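Local coordinates for uncharacterized protein (Vibrio parahaemolyticus, PDB 1ZBP) that is of unknown function but belongs to the ImpE family, whose members are often associated with type VI secretion gene clusters, at residues A[87-95]-A[163-171]; A[148-159]-A[204-212]. All blocks are in the same frame, centred on the assembly; numbering follows the deposited sequence.

Contact 1. Residues A[87-95]-A[163-171]; sequences GAATAKVLG and GNYFLVPIA
T90 and A91 both donate to the carbonyl oxygen of Y165, and from this anchor residues 90-94 run alongside strand 165-169 in the same direction, with a short, loosely bonded strand at 91-92 on the edge of a small mixed sheet that has strand 155-159 at its far edge. A91 N meets Y165 O at 3.0 Å in a nearly straight bond (173° at the hydrogen). T90 OG1 reaches the same oxygen from above the carbonyl plane; with OG1 opposite its own backbone N (chi1 -168°), the hydroxyl also lies 3.0 Å from Y165 CD2. Farther along, only a weak, bent bond joins V93 N to L167 O.

Side chains also meet on both faces of the pairing. A91 CB sits over the centre of the F166 ring, 4.2 Å from its centroid, in a CH-pi contact, while V93 CG2 packs in plane against the ring edge at 3.6 Å from F166 CD2. On the opposite face, K92 CB lies 3.6 Å from L167 CB. An inverse gamma turn centred on V93 then bends the chain, bringing L94 CA to 3.2 Å from P169 CG.

In the next shell, F84 of helix 65-84 touches T90 and L167, helix 98-113 packs on K92 and L94 through T101, and L199 touches F166. Backbone bonds of F166 to L158 and of V168 to I156 tie the central strand to its other neighbour. The far end of the Y165 ring is fixed there too, its OH hydrogen-bonded to E157 OE1.

Contact 2. Residues A[148-159]-A[204-212]; sequences IDDRLGGYIELF and GHMPMTYVD
An antiparallel bridge joins the edge strands of two sheets here: 155-159, from the small mixed sheet, and 202-207, from the large antiparallel one. Its single hydrogen-bonded pair is F159 with H205. F159 N lies 2.6 Å from H205 O in a short bond nearly in line with the carbonyl, and H205 N returns a bond of 3.1 Å to F159 O. Beyond this pair the strands diverge, with 132° between their N-to-C directions, well short of antiparallel, and side chains fill the angle between them. P207 CD stands over the centre of the F159 ring, 4.1 Å from its centroid, in a CH-pi contact; W189 meets the same ring edge-to-face. The selenomethionine M206 bends at chi3 (-83°), which sets its CE 3.4 Å from I156 CB. E157 CB packs on P207 CG, while its buried carboxylate is shared among K241, R81 and Y165.

Toward the other end, the Y210 ring slides past D149, with Y210 CE1 3.4 Å from D149 CB and D149 OD1 over one face of the ring, displaced toward its rim. L152 CD2 touches the ring edge, and Y210 OH is hydrogen-bonded to D147. D149 OD2 accepts R151 N from above the carboxylate plane, an Asx turn, and L152 N on its anti lone pair, an Asx motif. R151 NH2 lies 3.0 Å from D212 OD2 in a salt bridge that uses the syn lone pair of OD2, the two flat groups turned 64° apart, and V211 CG1 lies at the guanidinium edge. The whole is a single antiparallel beta bridge joining two sheet edges.

From the N terminus the chain runs through helices 4-7 to 65-84, enters 87-95 and passes through helices 98-113 and 116-129 and strands 135-137 and 140-147 before it reaches 148-159. Only then does 163-171 return to 87-95, so contact 1 closes a loop of 67 residues. Contact 2 closes one of 44, holding strands 165-169, 173-178 and 189-196 but no helix. Because 148-159 lies inside the first loop and 163-171 inside the second, the two closures cross rather than nest. Neighbouring strands 155-159 and 165-169 couple them: contact 1 attaches the segment after the helical N-terminal part to the small sheet, and contact 2 joins that sheet to the large antiparallel one.

Contact 1. Residues A[87-95]-A[163-171]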
loop_
_atom_site.group_PDB
_atom_site.type_symbol
_atom_site.label_atom_id
_atom_site.label_comp_id
_atom_site.label_asym_id
_atom_site.label_seq_id
_atom_site.Cartn_x
_atom_site.Cartn_y
_atom_site.Cartn_z
ATOM N N GLY A 87 -14.818 -5.502 -4.652
ATOM C CA GLY A 87 -15.975 -4.730 -4.209
ATOM C C GLY A 87 -15.661 -3.373 -3.594
ATOM O O GLY A 87 -14.515 -3.087 -3.264
ATOM N N ALA A 88 -16.679 -2.533 -3.430
ATOM C CA ALA A 88 -16.481 -1.198 -2.862
ATOM C C ALA A 88 -16.244 -1.241 -1.356
ATOM O O ALA A 88 -17.100 -1.695 -0.599
ATOM C CB ALA A 88 -17.687 -0.307 -3.170
ATOM N N ALA A 89 -15.082 -0.751 -0.930
ATOM C CA ALA A 89 -14.708 -0.727 0.480
ATOM C C ALA A 89 -13.608 0.307 0.701
ATOM O O ALA A 89 -12.830 0.204 1.646
ATOM C CB ALA A 89 -14.212 -2.104 0.907
ATOM N N THR A 90 -13.561 1.309 -0.169
ATOM C CA THR A 90 -12.545 2.348 -0.091
ATOM C C THR A 90 -13.130 3.764 -0.088
ATOM O O THR A 90 -14.178 4.023 -0.683
ATOM C CB THR A 90 -11.579 2.221 -1.283
ATOM O OG1 THR A 90 -10.431 3.047 -1.069
ATOM C CG2 THR A 90 -12.261 2.674 -2.560
ATOM N N ALA A 91 -12.439 4.681 0.575
ATOM C CA ALA A 91 -12.880 6.067 0.634
ATOM C C ALA A 91 -11.932 6.902 -0.215
ATOM O O ALA A 91 -10.950 7.445 0.290
ATOM C CB ALA A 91 -12.869 6.564 2.075
ATOM N N LYS A 92 -12.214 7.002 -1.506
ATOM C CA LYS A 92 -11.356 7.783 -2.378
ATOM C C LYS A 92 -11.735 9.249 -2.484
ATOM O O LYS A 92 -12.860 9.593 -2.837
ATOM C CB LYS A 92 -11.319 7.171 -3.766
ATOM C CG LYS A 92 -12.668 6.858 -4.315
ATOM C CD LYS A 92 -12.494 6.213 -5.647
ATOM C CE LYS A 92 -11.787 7.157 -6.601
ATOM N NZ LYS A 92 -11.614 6.531 -7.946
ATOM N N VAL A 93 -10.758 10.100 -2.189
ATOM C CA VAL A 93 -10.910 11.547 -2.218
ATOM C C VAL A 93 -10.534 12.046 -3.597
ATOM O O VAL A 93 -9.799 13.028 -3.729
ATOM C CB VAL A 93 -9.968 12.221 -1.194
ATOM C CG1 VAL A 93 -10.356 13.680 -1.004
ATOM C CG2 VAL A 93 -10.019 11.468 0.121
ATOM N N LEU A 94 -11.020 11.366 -4.629
ATOM C CA LEU A 94 -10.700 11.768 -5.993
ATOM C C LEU A 94 -11.247 13.172 -6.264
ATOM O O LEU A 94 -10.607 13.982 -6.953
ATOM C CB LEU A 94 -11.280 10.763 -6.995
ATOM C CG LEU A 94 -12.550 11.170 -7.745
ATOM C CD1 LEU A 94 -12.160 12.005 -8.969
ATOM C CD2 LEU A 94 -13.322 9.929 -8.163
ATOM N N GLY A 95 -12.427 13.461 -5.725
ATOM C CA GLY A 95 -12.997 14.776 -5.927
ATOM C C GLY A 95 -14.481 14.738 -6.186
ATOM O O GLY A 95 -15.195 13.898 -5.640
ATOM N N GLY A 163 -8.293 3.524 10.464
ATOM C CA GLY A 163 -8.370 2.192 9.886
ATOM C C GLY A 163 -9.133 2.154 8.580
ATOM O O GLY A 163 -9.718 1.136 8.227
ATOM N N ASN A 164 -9.138 3.277 7.873
ATOM C CA ASN A 164 -9.801 3.385 6.577
ATOM C C ASN A 164 -8.770 3.387 5.440
ATOM O O ASN A 164 -7.689 3.977 5.558
ATOM C CB ASN A 164 -10.617 4.673 6.502
ATOM C CG ASN A 164 -11.880 4.619 7.347
ATOM O OD1 ASN A 164 -12.124 5.505 8.165
ATOM N ND2 ASN A 164 -12.697 3.581 7.142
ATOM N N TYR A 165 -9.117 2.711 4.347
ATOM C CA TYR A 165 -8.292 2.615 3.141
ATOM C C TYR A 165 -8.653 3.773 2.207
ATOM O O TYR A 165 -9.806 3.896 1.769
ATOM C CB TYR A 165 -8.562 1.272 2.454
ATOM C CG TYR A 165 -8.049 1.145 1.032
ATOM C CD1 TYR A 165 -6.718 1.445 0.709
ATOM C CD2 TYR A 165 -8.891 0.703 0.005
ATOM C CE1 TYR A 165 -6.240 1.304 -0.609
ATOM C CE2 TYR A 165 -8.427 0.567 -1.304
ATOM C CZ TYR A 165 -7.106 0.868 -1.605
ATOM O OH TYR A 165 -6.664 0.746 -2.903
ATOM N N PHE A 166 -7.675 4.627 1.916
ATOM C CA PHE A 166 -7.884 5.784 1.037
ATOM C C PHE A 166 -7.158 5.694 -0.308
ATOM O O PHE A 166 -6.039 5.198 -0.391
ATOM C CB PHE A 166 -7.426 7.079 1.722
ATOM C CG PHE A 166 -8.420 7.654 2.691
ATOM C CD1 PHE A 166 -8.641 7.055 3.935
ATOM C CD2 PHE A 166 -9.112 8.830 2.374
ATOM C CE1 PHE A 166 -9.538 7.626 4.855
ATOM C CE2 PHE A 166 -10.006 9.410 3.275
ATOM C CZ PHE A 166 -10.224 8.808 4.530
ATOM N N LEU A 167 -7.819 6.191 -1.350
ATOM C CA LEU A 167 -7.279 6.257 -2.700
ATOM C C LEU A 167 -7.272 7.744 -3.003
ATOM O O LEU A 167 -8.329 8.369 -3.155
ATOM C CB LEU A 167 -8.165 5.511 -3.692
ATOM C CG LEU A 167 -7.732 4.061 -3.947
ATOM C CD1 LEU A 167 -8.766 3.358 -4.822
ATOM C CD2 LEU A 167 -6.362 4.042 -4.624
ATOM N N VAL A 168 -6.074 8.312 -3.072
ATOM C CA VAL A 168 -5.934 9.736 -3.278
ATOM C C VAL A 168 -5.175 10.084 -4.544
ATOM O O VAL A 168 -4.058 9.610 -4.772
ATOM C CB VAL A 168 -5.232 10.372 -2.063
ATOM C CG1 VAL A 168 -4.995 11.839 -2.300
ATOM C CG2 VAL A 168 -6.094 10.151 -0.818
ATOM N N PRO A 169 -5.795 10.905 -5.399
ATOM C CA PRO A 169 -5.224 11.358 -6.670
ATOM C C PRO A 169 -3.865 11.993 -6.418
ATOM O O PRO A 169 -3.746 12.851 -5.557
ATOM C CB PRO A 169 -6.243 12.389 -7.162
ATOM C CG PRO A 169 -7.521 11.849 -6.648
ATOM C CD PRO A 169 -7.160 11.429 -5.231
ATOM N N ILE A 170 -2.844 11.549 -7.145
ATOM C CA ILE A 170 -1.512 12.108 -6.989
ATOM C C ILE A 170 -1.624 13.621 -7.218
ATOM O O ILE A 170 -0.953 14.410 -6.553
ATOM C CB ILE A 170 -0.521 11.470 -7.991
ATOM C CG1 ILE A 170 -0.347 9.994 -7.647
ATOM C CG2 ILE A 170 0.819 12.199 -7.950
ATOM C CD1 ILE A 170 0.515 9.232 -8.648
ATOM N N ALA A 171 -2.510 14.010 -8.135
ATOM C CA ALA A 171 -2.755 15.421 -8.465
ATOM C C ALA A 171 -3.263 16.246 -7.275
ATOM O O ALA A 171 -3.135 17.479 -7.256
ATOM C CB ALA A 171 -3.750 15.521 -9.611
#

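Contact 2. Residues A[148-159]-A[204-212]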
loop_
_atom_site.group_PDB
_atom_site.type_symbol
_atom_site.label_atom_id
_atom_site.label_comp_id
_atom_site.label_asym_id
_atom_site.label_seq_id
_atom_site.Cartn_x
_atom_site.Cartn_y
_atom_site.Cartn_z
ATOM N N ILE A 148 3.317 3.226 -12.267
ATOM C CA ILE A 148 3.407 2.437 -13.498
ATOM C C ILE A 148 2.212 1.486 -13.624
ATOM O O ILE A 148 1.661 1.305 -14.714
ATOM C CB ILE A 148 4.742 1.641 -13.568
ATOM C CG1 ILE A 148 5.914 2.613 -13.761
ATOM C CG2 ILE A 148 4.700 0.631 -14.733
ATOM C CD1 ILE A 148 7.294 1.939 -13.716
ATOM N N ASP A 149 1.829 0.893 -12.496
ATOM C CA ASP A 149 0.681 -0.008 -12.370
ATOM C C ASP A 149 -0.537 0.639 -13.044
ATOM O O ASP A 149 -0.763 1.841 -12.882
ATOM C CB ASP A 149 0.383 -0.202 -10.883
ATOM C CG ASP A 149 -0.659 -1.267 -10.619
ATOM O OD1 ASP A 149 -0.301 -2.463 -10.586
ATOM O OD2 ASP A 149 -1.836 -0.905 -10.452
ATOM N N ASP A 150 -1.330 -0.138 -13.782
ATOM C CA ASP A 150 -2.514 0.423 -14.457
ATOM C C ASP A 150 -3.763 0.493 -13.589
ATOM O O ASP A 150 -4.735 1.156 -13.951
ATOM C CB ASP A 150 -2.826 -0.360 -15.727
ATOM C CG ASP A 150 -1.912 0.007 -16.858
ATOM O OD1 ASP A 150 -1.573 -0.897 -17.656
ATOM O OD2 ASP A 150 -1.535 1.202 -16.957
ATOM N N ARG A 151 -3.738 -0.194 -12.452
ATOM C CA ARG A 151 -4.867 -0.170 -11.533
ATOM C C ARG A 151 -4.797 1.127 -10.708
ATOM O O ARG A 151 -5.789 1.861 -10.584
ATOM C CB ARG A 151 -4.827 -1.400 -10.610
ATOM C CG ARG A 151 -5.545 -1.217 -9.273
ATOM C CD ARG A 151 -6.867 -1.951 -9.246
ATOM N NE ARG A 151 -6.674 -3.362 -9.557
ATOM C CZ ARG A 151 -5.919 -4.178 -8.839
ATOM N NH1 ARG A 151 -5.302 -3.714 -7.767
ATOM N NH2 ARG A 151 -5.749 -5.440 -9.206
ATOM N N LEU A 152 -3.620 1.410 -10.157
ATOM C CA LEU A 152 -3.424 2.612 -9.344
ATOM C C LEU A 152 -3.358 3.896 -10.172
ATOM O O LEU A 152 -3.897 4.922 -9.764
ATOM C CB LEU A 152 -2.154 2.460 -8.492
ATOM C CG LEU A 152 -2.318 1.960 -7.050
ATOM C CD1 LEU A 152 -3.582 1.121 -6.897
ATOM C CD2 LEU A 152 -1.071 1.197 -6.645
ATOM N N GLY A 153 -2.697 3.835 -11.326
ATOM C CA GLY A 153 -2.578 4.990 -12.207
ATOM C C GLY A 153 -2.110 6.285 -11.568
ATOM O O GLY A 153 -0.967 6.395 -11.138
ATOM N N GLY A 154 -2.986 7.279 -11.508
ATOM C CA GLY A 154 -2.591 8.537 -10.902
ATOM C C GLY A 154 -3.018 8.611 -9.451
ATOM O O GLY A 154 -3.314 9.696 -8.949
ATOM N N TYR A 155 -3.060 7.469 -8.771
ATOM C CA TYR A 155 -3.487 7.431 -7.368
ATOM C C TYR A 155 -2.441 6.854 -6.417
ATOM O O TYR A 155 -1.611 6.048 -6.814
ATOM C CB TYR A 155 -4.750 6.573 -7.214
ATOM C CG TYR A 155 -6.008 7.195 -7.754
ATOM C CD1 TYR A 155 -6.905 7.839 -6.906
ATOM C CD2 TYR A 155 -6.306 7.149 -9.122
ATOM C CE1 TYR A 155 -8.059 8.419 -7.398
ATOM C CE2 TYR A 155 -7.463 7.732 -9.620
ATOM C CZ TYR A 155 -8.335 8.365 -8.755
ATOM O OH TYR A 155 -9.479 8.967 -9.250
ATOM N N ILE A 156 -2.469 7.293 -5.165
ATOM C CA ILE A 156 -1.583 6.725 -4.167
ATOM C C ILE A 156 -2.547 6.111 -3.169
ATOM O O ILE A 156 -3.750 6.445 -3.152
ATOM C CB ILE A 156 -0.694 7.759 -3.430
ATOM C CG1 ILE A 156 -1.555 8.870 -2.832
ATOM C CG2 ILE A 156 0.392 8.277 -4.352
ATOM C CD1 ILE A 156 -0.842 9.647 -1.747
ATOM N N GLU A 157 -2.031 5.202 -2.352
ATOM C CA GLU A 157 -2.855 4.523 -1.357
ATOM C C GLU A 157 -2.440 4.941 0.060
ATOM O O GLU A 157 -1.268 5.207 0.340
ATOM C CB GLU A 157 -2.706 3.010 -1.507
ATOM C CG GLU A 157 -2.970 2.474 -2.921
ATOM C CD GLU A 157 -2.955 0.941 -2.981
ATOM O OE1 GLU A 157 -4.029 0.314 -3.023
ATOM O OE2 GLU A 157 -1.862 0.345 -2.997
ATOM N N LEU A 158 -3.407 5.016 0.959
ATOM C CA LEU A 158 -3.107 5.400 2.325
ATOM C C LEU A 158 -3.967 4.595 3.252
ATOM O O LEU A 158 -5.095 4.267 2.924
ATOM C CB LEU A 158 -3.387 6.894 2.548
ATOM C CG LEU A 158 -2.504 7.927 1.826
ATOM C CD1 LEU A 158 -3.159 9.303 1.883
ATOM C CD2 LEU A 158 -1.116 7.962 2.470
ATOM N N PHE A 159 -3.411 4.254 4.405
ATOM C CA PHE A 159 -4.149 3.542 5.433
ATOM C C PHE A 159 -4.245 4.593 6.544
ATOM O O PHE A 159 -3.242 4.937 7.148
ATOM C CB PHE A 159 -3.371 2.315 5.922
ATOM C CG PHE A 159 -3.272 1.208 4.908
ATOM C CD1 PHE A 159 -4.151 1.144 3.828
ATOM C CD2 PHE A 159 -2.341 0.199 5.064
ATOM C CE1 PHE A 159 -4.104 0.094 2.922
ATOM C CE2 PHE A 159 -2.284 -0.861 4.161
ATOM C CZ PHE A 159 -3.174 -0.914 3.082
ATOM N N GLY A 204 -0.372 8.942 7.933
ATOM C CA GLY A 204 -0.901 7.600 7.849
ATOM C C GLY A 204 0.190 6.668 7.382
ATOM O O GLY A 204 1.381 6.933 7.591
ATOM N N HIS A 205 -0.222 5.571 6.756
ATOM C CA HIS A 205 0.706 4.583 6.225
ATOM C C HIS A 205 0.342 4.311 4.775
ATOM O O HIS A 205 -0.839 4.313 4.404
ATOM C CB HIS A 205 0.626 3.280 7.027
ATOM C CG HIS A 205 1.143 3.410 8.422
ATOM N ND1 HIS A 205 2.297 2.789 8.847
ATOM C CD2 HIS A 205 0.689 4.124 9.481
ATOM C CE1 HIS A 205 2.533 3.117 10.107
ATOM N NE2 HIS A 205 1.572 3.926 10.515
HETATM N N MSE A 206 1.372 4.084 3.968
HETATM C CA MSE A 206 1.221 3.796 2.553
HETATM C C MSE A 206 1.724 2.386 2.263
HETATM O O MSE A 206 2.871 2.054 2.582
HETATM C CB MSE A 206 2.045 4.785 1.727
HETATM C CG MSE A 206 1.993 4.526 0.232
HETATM SE SE MSE A 206 2.894 5.827 -0.870
HETATM C CE MSE A 206 1.519 7.190 -0.978
ATOM N N PRO A 207 0.870 1.526 1.689
ATOM C CA PRO A 207 1.392 0.190 1.412
ATOM C C PRO A 207 2.484 0.379 0.348
ATOM O O PRO A 207 2.253 0.992 -0.689
ATOM C CB PRO A 207 0.151 -0.575 0.920
ATOM C CG PRO A 207 -0.705 0.483 0.325
ATOM C CD PRO A 207 -0.549 1.630 1.321
HETATM N N MSE A 208 3.676 -0.128 0.639
HETATM C CA MSE A 208 4.846 -0.010 -0.226
HETATM C C MSE A 208 4.906 -1.074 -1.330
HETATM O O MSE A 208 5.774 -1.021 -2.193
HETATM C CB MSE A 208 6.105 -0.097 0.653
HETATM C CG MSE A 208 7.108 1.032 0.497
HETATM SE SE MSE A 208 6.375 2.834 0.577
HETATM C CE MSE A 208 7.991 3.761 -0.011
ATOM N N THR A 209 3.975 -2.024 -1.309
ATOM C CA THR A 209 3.946 -3.107 -2.295
ATOM C C THR A 209 2.580 -3.189 -2.983
ATOM O O THR A 209 1.590 -2.740 -2.433
ATOM C CB THR A 209 4.237 -4.461 -1.607
ATOM O OG1 THR A 209 4.511 -5.455 -2.601
ATOM C CG2 THR A 209 3.048 -4.902 -0.787
ATOM N N TYR A 210 2.522 -3.753 -4.186
ATOM C CA TYR A 210 1.242 -3.869 -4.879
ATOM C C TYR A 210 0.310 -4.861 -4.203
ATOM O O TYR A 210 0.759 -5.766 -3.522
ATOM C CB TYR A 210 1.457 -4.260 -6.343
ATOM C CG TYR A 210 2.059 -3.142 -7.142
ATOM C CD1 TYR A 210 1.385 -1.921 -7.288
ATOM C CD2 TYR A 210 3.328 -3.261 -7.688
ATOM C CE1 TYR A 210 1.967 -0.855 -7.952
ATOM C CE2 TYR A 210 3.911 -2.203 -8.348
ATOM C CZ TYR A 210 3.230 -1.009 -8.477
ATOM O OH TYR A 210 3.825 0.023 -9.155
ATOM N N VAL A 211 -0.992 -4.692 -4.415
ATOM C CA VAL A 211 -1.992 -5.556 -3.800
ATOM C C VAL A 211 -1.967 -7.001 -4.307
ATOM O O VAL A 211 -2.294 -7.930 -3.563
ATOM C CB VAL A 211 -3.424 -4.946 -3.956
ATOM C CG1 VAL A 211 -3.908 -5.059 -5.397
ATOM C CG2 VAL A 211 -4.385 -5.621 -2.998
ATOM N N ASP A 212 -1.556 -7.197 -5.553
ATOM C CA ASP A 212 -1.495 -8.541 -6.119
ATOM C C ASP A 212 -0.218 -9.323 -5.793
ATOM O O ASP A 212 -0.132 -10.509 -6.102
ATOM C CB ASP A 212 -1.671 -8.491 -7.641
ATOM C CG ASP A 212 -3.088 -8.164 -8.050
ATOM O OD1 ASP A 212 -4.004 -8.951 -7.715
ATOM O OD2 ASP A 212 -3.300 -7.120 -8.707
#